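Local coordinates for protein enoyl-CoA hydratase (Mycobacterium thermoresistibile, PDB 3T3W) that probably hydrates enoyl-CoA thioesters in lipid metabolism, as a hexameric member of the crotonase family, at residues F[125-130]-F[147-152]. Sequence-based numbering, arbitrary orientation.
Sequences QGRCIS and DALFSD
Gly126, Cys128 and Ser130 join Leu149 and Ser151 in a ladder of backbone hydrogen bonds between parallel strands: Leu149 N to Gly126 O, Cys128 N to Leu149 O (2.9 Å), Ser151 N to Cys128 O, and Ser130 N to Ser151 O (2.8 Å). Side-chain bonds close both ends. At the start, Gly126 N reaches Asp147 OD2 at 2.9 Å from above the carboxylate plane; at the finish, Ser130 OG donates to Asp152 OD1 at 2.7 Å, on its anti side but 32° out of plane. Asp152 CG, anti to its backbone N (chi1 -176°), is thereby set near that hydroxyl. OD2 accepts from His167 NE2 and Val162 N, so both oxygens of this buried group are engaged.

On the face carrying Arg127, Leu149, Ile129 and Ser151, Leu149 CD1 sits 3.6 Å above the centre of the Arg127 guanidinium. A water bonded to Arg127 NH1 (2.9 Å) also meets Ser151 OG and, weakly, Leu149 O, bridging the strands. On the reverse face Cys128 CB packs on Phe150 CD1 at 3.7 Å, and Cys128 SG makes an oblique sulfur-aromatic contact, 5.0 Å from the Phe150 ring centroid.

Helix 133-136 covers this second face, Leu133 touching Cys128 and Phe150; in crotonase relatives the equivalent helix start lines the oxyanion hole. Strand 149-151 runs between strand 127-129 and the antiparallel 186-187, while Gln125, Arg127 and Ile129 bond through their backbones to Phe77 and Ser78.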
ATOM      1  N   GLN F 125      33.936   4.590  -7.257  1.00 10.42           N
ATOM      2  CA  GLN F 125      34.793   5.241  -8.255  1.00 11.18           C
ATOM      3  C   GLN F 125      34.562   4.661  -9.644  1.00 11.12           C
ATOM      4  O   GLN F 125      34.151   3.504  -9.785  1.00 10.57           O
ATOM      5  CB  GLN F 125      36.258   5.067  -7.874  1.00 12.15           C
ATOM      6  CG  GLN F 125      36.932   3.768  -8.334  1.00 12.21           C
ATOM      7  CD  GLN F 125      36.693   2.600  -7.416  1.00 13.14           C
ATOM      8  OE1 GLN F 125      35.663   2.499  -6.713  1.00 12.22           O
ATOM      9  NE2 GLN F 125      37.633   1.664  -7.452  1.00 14.73           N
ATOM     10  N   GLY F 126      34.856   5.448 -10.671  1.00 11.46           N
ATOM     11  CA  GLY F 126      34.765   4.957 -12.049  1.00 12.15           C
ATOM     12  C   GLY F 126      33.439   4.288 -12.405  1.00 11.82           C
ATOM     13  O   GLY F 126      32.385   4.734 -12.020  1.00 10.83           O
ATOM     14  N   ARG F 127      33.487   3.200 -13.186  1.00 12.35           N
ATOM     15  CA  ARG F 127      32.246   2.576 -13.660  1.00 12.37           C
ATOM     16  C   ARG F 127      31.569   1.729 -12.613  1.00 11.26           C
ATOM     17  O   ARG F 127      32.200   0.886 -11.939  1.00 10.36           O
ATOM     18  CB  ARG F 127      32.532   1.695 -14.869  1.00 14.23           C
ATOM     19  CG  ARG F 127      33.059   2.482 -16.045  1.00 17.53           C
ATOM     20  CD  ARG F 127      31.870   3.052 -16.756  1.00 20.77           C
ATOM     21  NE  ARG F 127      32.213   3.750 -17.997  1.00 24.12           N
ATOM     22  CZ  ARG F 127      31.288   4.161 -18.859  1.00 25.05           C
ATOM     23  NH1 ARG F 127      29.998   3.907 -18.635  1.00 20.85           N
ATOM     24  NH2 ARG F 127      31.673   4.801 -19.967  1.00 27.14           N
ATOM     25  N   CYS F 128      30.254   1.939 -12.527  1.00  9.99           N
ATOM     26  CA  CYS F 128      29.380   1.116 -11.716  1.00  9.63           C
ATOM     27  C   CYS F 128      28.245   0.780 -12.683  1.00  9.35           C
ATOM     28  O   CYS F 128      27.404   1.636 -12.962  1.00  8.61           O
ATOM     29  CB  CYS F 128      28.852   1.863 -10.500  1.00  9.28           C
ATOM     30  SG  CYS F 128      27.709   0.847  -9.536  1.00  9.84           S
ATOM     31  N   ILE F 129      28.307  -0.425 -13.223  1.00  8.90           N
ATOM     32  CA  ILE F 129      27.408  -0.868 -14.321  1.00  9.04           C
ATOM     33  C   ILE F 129      26.529  -2.019 -13.866  1.00  8.86           C
ATOM     34  O   ILE F 129      27.018  -3.032 -13.385  1.00  8.57           O
ATOM     35  CB  ILE F 129      28.223  -1.375 -15.527  1.00  9.53           C
ATOM     36  CG1 ILE F 129      29.166  -0.266 -16.051  1.00 10.20           C
ATOM     37  CG2 ILE F 129      27.303  -1.809 -16.672  1.00  9.55           C
ATOM     38  CD1 ILE F 129      30.213  -0.766 -17.049  1.00 11.17           C
ATOM     39  N   SER F 130      25.231  -1.878 -14.083  1.00  8.64           N
ATOM     40  CA  SER F 130      24.252  -2.933 -13.927  1.00  8.65           C
ATOM     41  C   SER F 130      24.348  -3.669 -12.582  1.00  8.84           C
ATOM     42  O   SER F 130      23.995  -3.110 -11.547  1.00  8.69           O
ATOM     43  CB  SER F 130      24.331  -3.847 -15.134  1.00  8.73           C
ATOM     44  OG  SER F 130      23.816  -3.252 -16.331  1.00  8.80           O
ATOM     45  N   ASP F 147      34.535  11.250 -10.984  1.00 15.51           N
ATOM     46  CA  ASP F 147      34.714  10.446 -12.187  1.00 17.25           C
ATOM     47  C   ASP F 147      33.763   9.245 -12.322  1.00 15.75           C
ATOM     48  O   ASP F 147      33.822   8.517 -13.313  1.00 15.72           O
ATOM     49  CB  ASP F 147      36.265  10.011 -12.280  1.00 20.52           C
ATOM     50  CG  ASP F 147      36.668   8.663 -11.498  1.00 23.53           C
ATOM     51  OD1 ASP F 147      37.770   8.119 -11.825  1.00 26.90           O
ATOM     52  OD2 ASP F 147      36.022   8.103 -10.586  1.00 19.39           O
ATOM     53  N   ALA F 148      32.892   9.031 -11.351  1.00 13.16           N
ATOM     54  CA  ALA F 148      32.052   7.824 -11.320  1.00 12.79           C
ATOM     55  C   ALA F 148      30.989   7.941 -12.405  1.00 12.30           C
ATOM     56  O   ALA F 148      30.512   9.026 -12.716  1.00 11.21           O
ATOM     57  CB  ALA F 148      31.358   7.657  -9.983  1.00 12.33           C
ATOM     58  N   LEU F 149      30.699   6.802 -13.024  1.00 11.67           N
ATOM     59  CA  LEU F 149      29.704   6.709 -14.083  1.00 11.03           C
ATOM     60  C   LEU F 149      28.797   5.543 -13.758  1.00 10.44           C
ATOM     61  O   LEU F 149      29.275   4.436 -13.618  1.00 10.53           O
ATOM     62  CB  LEU F 149      30.384   6.499 -15.438  1.00 11.25           C
ATOM     63  CG  LEU F 149      31.050   7.773 -15.975  1.00 11.57           C
ATOM     64  CD1 LEU F 149      31.857   7.459 -17.231  1.00 13.31           C
ATOM     65  CD2 LEU F 149      30.024   8.816 -16.347  1.00 12.59           C
ATOM     66  N   PHE F 150      27.507   5.815 -13.626  1.00  9.78           N
ATOM     67  CA  PHE F 150      26.510   4.824 -13.225  1.00  9.40           C
ATOM     68  C   PHE F 150      25.614   4.507 -14.394  1.00  9.32           C
ATOM     69  O   PHE F 150      25.117   5.418 -15.060  1.00  9.56           O
ATOM     70  CB  PHE F 150      25.632   5.357 -12.093  1.00  9.15           C
ATOM     71  CG  PHE F 150      26.357   5.598 -10.804  1.00  9.50           C
ATOM     72  CD1 PHE F 150      26.449   4.610  -9.837  1.00  9.57           C
ATOM     73  CD2 PHE F 150      26.942   6.818 -10.543  1.00 10.13           C
ATOM     74  CE1 PHE F 150      27.068   4.853  -8.620  1.00  9.91           C
ATOM     75  CE2 PHE F 150      27.583   7.060  -9.316  1.00 10.41           C
ATOM     76  CZ  PHE F 150      27.672   6.068  -8.361  1.00  9.70           C
ATOM     77  N   SER F 151      25.354   3.216 -14.637  1.00  9.29           N
ATOM     78  CA  SER F 151      24.496   2.846 -15.775  1.00  8.98           C
ATOM     79  C   SER F 151      23.871   1.472 -15.550  1.00  8.57           C
ATOM     80  O   SER F 151      24.359   0.706 -14.721  1.00  8.42           O
ATOM     81  CB  SER F 151      25.317   2.867 -17.101  1.00  9.85           C
ATOM     82  OG  SER F 151      26.295   1.817 -17.101  1.00  9.94           O
ATOM     83  N   ASP F 152      22.792   1.202 -16.278  1.00  8.49           N
ATOM     84  CA  ASP F 152      22.251  -0.143 -16.368  1.00  8.40           C
ATOM     85  C   ASP F 152      21.758  -0.383 -17.783  1.00  8.89           C
ATOM     86  O   ASP F 152      20.571  -0.211 -18.030  1.00  8.73           O
ATOM     87  CB  ASP F 152      21.138  -0.368 -15.362  1.00  7.95           C
ATOM     88  CG  ASP F 152      20.624  -1.783 -15.368  1.00  8.03           C
ATOM     89  OD1 ASP F 152      21.238  -2.640 -16.096  1.00  8.16           O
ATOM     90  OD2 ASP F 152      19.581  -2.013 -14.701  1.00  7.90           O
TER
HETATM   91  O   HOH W   1      28.516   3.292 -16.230  1.00 13.67           O